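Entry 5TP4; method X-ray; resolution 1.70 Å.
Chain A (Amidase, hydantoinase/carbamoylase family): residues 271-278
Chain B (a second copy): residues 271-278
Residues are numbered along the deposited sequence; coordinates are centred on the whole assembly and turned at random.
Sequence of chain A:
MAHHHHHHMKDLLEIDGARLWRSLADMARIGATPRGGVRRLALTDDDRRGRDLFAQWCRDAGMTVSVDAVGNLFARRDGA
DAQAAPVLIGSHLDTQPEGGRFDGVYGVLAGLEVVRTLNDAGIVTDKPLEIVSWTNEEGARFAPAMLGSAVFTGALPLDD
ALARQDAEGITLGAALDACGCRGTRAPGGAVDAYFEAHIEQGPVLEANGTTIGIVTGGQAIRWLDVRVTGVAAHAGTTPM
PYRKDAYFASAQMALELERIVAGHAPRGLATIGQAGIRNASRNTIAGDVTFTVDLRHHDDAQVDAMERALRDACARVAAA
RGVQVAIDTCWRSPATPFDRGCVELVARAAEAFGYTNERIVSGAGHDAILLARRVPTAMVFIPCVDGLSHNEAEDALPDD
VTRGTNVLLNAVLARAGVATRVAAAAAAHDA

Chain A (271-278) TIGQAGIR
Chain B (271-278) TIGQAGIR

Two isoleucines supply nearly half of the buried surface, the largest shares in the contact. A:Ile277 and B:Ile277 each aim the CA-to-CB bond toward the other stretch, chi1 m and chi2 t (near -60° and 172°), an extended side chain that reaches back along the partner. B:Ile277 CD1 lies 3.7 Å from A:Ala275 CB and 4.3 Å from A:Ile272 CG2; in the equivalent contact from the other chain A:Ile277 CD1 lies 3.9 Å from B:Ala275 CB and 4.4 Å from B:Ile272 CG2. The alanine methyl packs directly against that CD1. Ile272, m and t in both chains, starts sideways but its end leads away, and the closer approach is to its backbone: A:Ile272 O is 3.3 Å from B:Ile277 CD1. Gly273 (phi/psi near -95/-20) turns the chain, and A:Gly273 O packs 3.4 Å from B:Ile277 CG2.

Outward from the isoleucine contacts, the backbones of two short extended segments run roughly antiparallel, 160° between directions and 4.8 Å between axes, registered on a single bridge with A:Gly276 CA 4.4 Å from B:Gly276 CA. Ala275 and Gly276 are nearly fully extended (phi near -165, psi 140 to 156); Ile277 relaxes to about -88/124. B:Ile277 N donates to A:Ala275 O at 3.3 Å, while A:Ile277 N gives B:Ala275 O a weak hydrogen bond, also 3.3 Å. Each carbonyl also receives a CA-H contact, B:Gly276 CA to A:Ala275 O at 3.3 Å and A:Gly276 CA to B:Ala275 O at 3.2 Å.

Water completes the ladder where the strands stand too far apart for direct bonding. Water 1 accepts from A:Ala275 N (3.1 Å) and donates to B:Ile277 O (2.9 Å); water 2 accepts from B:Ala275 N (2.9 Å) and donates to A:Ile277 O (3.1 Å). The CA-to-CB bonds of Gln274 and Arg278 point away; Gln274 gives only 5 Å² per chain to the 364 Å² buried, and Arg278 none.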

ATOM      1  N   THR A 271     -14.016   0.529  -9.098  1.00  8.64           N
ATOM      2  CA  THR A 271     -13.013  -0.387  -8.575  1.00  7.56           C
ATOM      3  C   THR A 271     -11.830   0.412  -8.065  1.00 12.05           C
ATOM      4  O   THR A 271     -11.310   1.268  -8.788  1.00 12.79           O
ATOM      5  CB  THR A 271     -12.533  -1.340  -9.681  1.00 13.02           C
ATOM      6  OG1 THR A 271     -13.664  -1.884 -10.382  1.00 13.22           O
ATOM      7  CG2 THR A 271     -11.746  -2.459  -9.084  1.00 13.51           C
ATOM      8  N   ILE A 272     -11.351   0.078  -6.860  1.00 11.12           N
ATOM      9  CA  ILE A 272     -10.089   0.615  -6.350  1.00  8.61           C
ATOM     10  C   ILE A 272      -9.069  -0.510  -6.472  1.00 10.39           C
ATOM     11  O   ILE A 272      -9.034  -1.426  -5.646  1.00 10.95           O
ATOM     12  CB  ILE A 272     -10.241   1.140  -4.917  1.00  9.22           C
ATOM     13  CG1 ILE A 272     -11.169   2.381  -4.935  1.00  8.05           C
ATOM     14  CG2 ILE A 272      -8.880   1.507  -4.321  1.00 12.78           C
ATOM     15  CD1 ILE A 272     -11.610   2.877  -3.530  1.00 12.29           C
ATOM     16  N   GLY A 273      -8.255  -0.472  -7.530  1.00 10.89           N
ATOM     17  CA  GLY A 273      -7.376  -1.608  -7.779  1.00 11.83           C
ATOM     18  C   GLY A 273      -5.974  -1.477  -7.216  1.00 14.00           C
ATOM     19  O   GLY A 273      -5.268  -2.485  -7.076  1.00 12.89           O
ATOM     20  N   GLN A 274      -5.549  -0.246  -6.908  1.00 10.46           N
ATOM     21  CA  GLN A 274      -4.246   0.020  -6.320  1.00  9.24           C
ATOM     22  C   GLN A 274      -4.476   0.943  -5.142  1.00 11.96           C
ATOM     23  O   GLN A 274      -5.305   1.863  -5.220  1.00 11.40           O
ATOM     24  CB  GLN A 274      -3.266   0.666  -7.316  1.00 17.59           C
ATOM     25  CG  GLN A 274      -2.989  -0.161  -8.587  1.00 20.44           C
ATOM     26  CD  GLN A 274      -2.025   0.525  -9.525  1.00 27.07           C
ATOM     27  OE1 GLN A 274      -1.864   1.742  -9.483  1.00 33.27           O
ATOM     28  NE2 GLN A 274      -1.360  -0.254 -10.369  1.00 25.71           N
ATOM     29  N   ALA A 275      -3.758   0.688  -4.055  1.00 13.96           N
ATOM     30  CA  ALA A 275      -3.910   1.517  -2.865  1.00 12.41           C
ATOM     31  C   ALA A 275      -2.734   1.241  -1.956  1.00 17.56           C
ATOM     32  O   ALA A 275      -2.292   0.088  -1.838  1.00 14.98           O
ATOM     33  CB  ALA A 275      -5.238   1.232  -2.156  1.00 13.73           C
ATOM     34  N   GLY A 276      -2.214   2.289  -1.333  1.00 14.68           N
ATOM     35  CA  GLY A 276      -1.191   2.063  -0.329  1.00 14.57           C
ATOM     36  C   GLY A 276      -0.922   3.289   0.513  1.00 17.13           C
ATOM     37  O   GLY A 276      -1.145   4.430   0.090  1.00 13.68           O
ATOM     38  N   ILE A 277      -0.408   3.031   1.711  1.00 14.28           N
ATOM     39  CA  ILE A 277       0.129   4.065   2.593  1.00 12.99           C
ATOM     40  C   ILE A 277       1.592   4.258   2.234  1.00 20.36           C
ATOM     41  O   ILE A 277       2.362   3.291   2.215  1.00 17.44           O
ATOM     42  CB  ILE A 277      -0.027   3.659   4.071  1.00 13.87           C
ATOM     43  CG1 ILE A 277      -1.500   3.406   4.386  1.00 13.31           C
ATOM     44  CG2 ILE A 277       0.595   4.719   4.991  1.00 12.74           C
ATOM     45  CD1 ILE A 277      -1.752   2.837   5.777  1.00 13.53           C
ATOM     46  N   ARG A 278       1.983   5.493   1.931  1.00 16.04           N
ATOM     47  CA  ARG A 278       3.357   5.768   1.540  1.00 20.04           C
ATOM     48  C   ARG A 278       4.213   6.081   2.762  1.00 19.01           C
ATOM     49  O   ARG A 278       3.730   6.624   3.763  1.00 17.24           O
ATOM     50  CB  ARG A 278       3.415   6.926   0.540  1.00 26.04           C
ATOM     51  CG  ARG A 278       2.637   6.654  -0.772  1.00 30.47           C
ATOM     52  CD  ARG A 278       2.729   7.835  -1.747  1.00 41.52           C
ATOM     53  NE  ARG A 278       4.002   7.875  -2.464  1.00 50.73           N
ATOM     54  CZ  ARG A 278       5.033   8.648  -2.127  1.00 54.26           C
ATOM     55  NH1 ARG A 278       4.950   9.458  -1.080  1.00 59.09           N
ATOM     56  NH2 ARG A 278       6.151   8.616  -2.840  1.00 51.11           N
TER
ATOM     57  N   THR B 271      -4.294   2.158  15.049  1.00 12.05           N
ATOM     58  CA  THR B 271      -3.635   2.782  13.916  1.00 12.62           C
ATOM     59  C   THR B 271      -3.398   1.722  12.859  1.00 12.91           C
ATOM     60  O   THR B 271      -2.777   0.697  13.151  1.00 11.95           O
ATOM     61  CB  THR B 271      -2.284   3.373  14.333  1.00 14.27           C
ATOM     62  OG1 THR B 271      -2.420   4.153  15.528  1.00 13.51           O
ATOM     63  CG2 THR B 271      -1.713   4.230  13.199  1.00 15.49           C
ATOM     64  N   ILE B 272      -3.832   1.985  11.624  1.00 10.96           N
ATOM     65  CA  ILE B 272      -3.473   1.149  10.490  1.00  9.20           C
ATOM     66  C   ILE B 272      -2.366   1.913   9.771  1.00 12.02           C
ATOM     67  O   ILE B 272      -2.620   2.883   9.041  1.00 12.96           O
ATOM     68  CB  ILE B 272      -4.667   0.848   9.586  1.00 10.23           C
ATOM     69  CG1 ILE B 272      -5.695  -0.003  10.374  1.00  9.61           C
ATOM     70  CG2 ILE B 272      -4.185   0.135   8.316  1.00 11.86           C
ATOM     71  CD1 ILE B 272      -7.004  -0.223   9.589  1.00 12.46           C
ATOM     72  N   GLY B 273      -1.134   1.503  10.030  1.00 11.31           N
ATOM     73  CA  GLY B 273       0.028   2.210   9.521  1.00 12.42           C
ATOM     74  C   GLY B 273       0.596   1.698   8.214  1.00 13.02           C
ATOM     75  O   GLY B 273       1.295   2.438   7.518  1.00 13.47           O
ATOM     76  N   GLN B 274       0.343   0.441   7.865  1.00 12.60           N
ATOM     77  CA  GLN B 274       0.769  -0.091   6.582  1.00 11.19           C
ATOM     78  C   GLN B 274      -0.415  -0.770   5.930  1.00 13.81           C
ATOM     79  O   GLN B 274      -1.234  -1.381   6.623  1.00 13.14           O
ATOM     80  CB  GLN B 274       1.921  -1.119   6.717  1.00 13.13           C
ATOM     81  CG  GLN B 274       3.123  -0.592   7.459  1.00 16.24           C
ATOM     82  CD  GLN B 274       4.235  -1.617   7.585  1.00 26.61           C
ATOM     83  OE1 GLN B 274       4.054  -2.809   7.299  1.00 30.05           O
ATOM     84  NE2 GLN B 274       5.399  -1.156   7.999  1.00 27.43           N
ATOM     85  N   ALA B 275      -0.540  -0.603   4.612  1.00 11.49           N
ATOM     86  CA  ALA B 275      -1.650  -1.230   3.915  1.00 12.01           C
ATOM     87  C   ALA B 275      -1.372  -1.210   2.427  1.00 15.95           C
ATOM     88  O   ALA B 275      -0.773  -0.252   1.905  1.00 15.65           O
ATOM     89  CB  ALA B 275      -2.984  -0.527   4.221  1.00 14.38           C
ATOM     90  N   GLY B 276      -1.795  -2.269   1.744  1.00 13.15           N
ATOM     91  CA  GLY B 276      -1.597  -2.317   0.306  1.00 13.79           C
ATOM     92  C   GLY B 276      -2.437  -3.386  -0.350  1.00 16.85           C
ATOM     93  O   GLY B 276      -2.738  -4.427   0.246  1.00 12.66           O
ATOM     94  N   ILE B 277      -2.796  -3.130  -1.598  1.00 12.75           N
ATOM     95  CA  ILE B 277      -3.377  -4.141  -2.469  1.00 11.09           C
ATOM     96  C   ILE B 277      -2.223  -4.838  -3.160  1.00 20.24           C
ATOM     97  O   ILE B 277      -1.411  -4.180  -3.820  1.00 19.30           O
ATOM     98  CB  ILE B 277      -4.326  -3.501  -3.494  1.00 12.17           C
ATOM     99  CG1 ILE B 277      -5.483  -2.791  -2.782  1.00 12.52           C
ATOM    100  CG2 ILE B 277      -4.850  -4.564  -4.469  1.00 15.37           C
ATOM    101  CD1 ILE B 277      -6.346  -1.963  -3.724  1.00 11.18           C
ATOM    102  N   ARG B 278      -2.134  -6.158  -3.002  1.00 17.27           N
ATOM    103  CA  ARG B 278      -1.051  -6.932  -3.588  1.00 19.23           C
ATOM    104  C   ARG B 278      -1.351  -7.345  -5.028  1.00 17.18           C
ATOM    105  O   ARG B 278      -2.501  -7.554  -5.412  1.00 18.14           O
ATOM    106  CB  ARG B 278      -0.780  -8.174  -2.736  1.00 26.80           C
ATOM    107  CG  ARG B 278      -0.337  -7.863  -1.301  1.00 30.40           C
ATOM    108  CD  ARG B 278       0.077  -9.150  -0.571  1.00 34.68           C
ATOM    109  NE  ARG B 278       0.976  -9.972  -1.383  1.00 44.32           N
ATOM    110  CZ  ARG B 278       2.291 -10.046  -1.204  1.00 51.25           C
ATOM    111  NH1 ARG B 278       2.871  -9.361  -0.224  1.00 54.79           N
ATOM    112  NH2 ARG B 278       3.027 -10.813  -1.998  1.00 53.02           N
TER
HETATM  113  O   HOH W   1      -1.575  -1.404  -4.635  1.00 16.32           O
HETATM  114  O   HOH W   2       1.775   0.533   3.385  1.00 19.65           O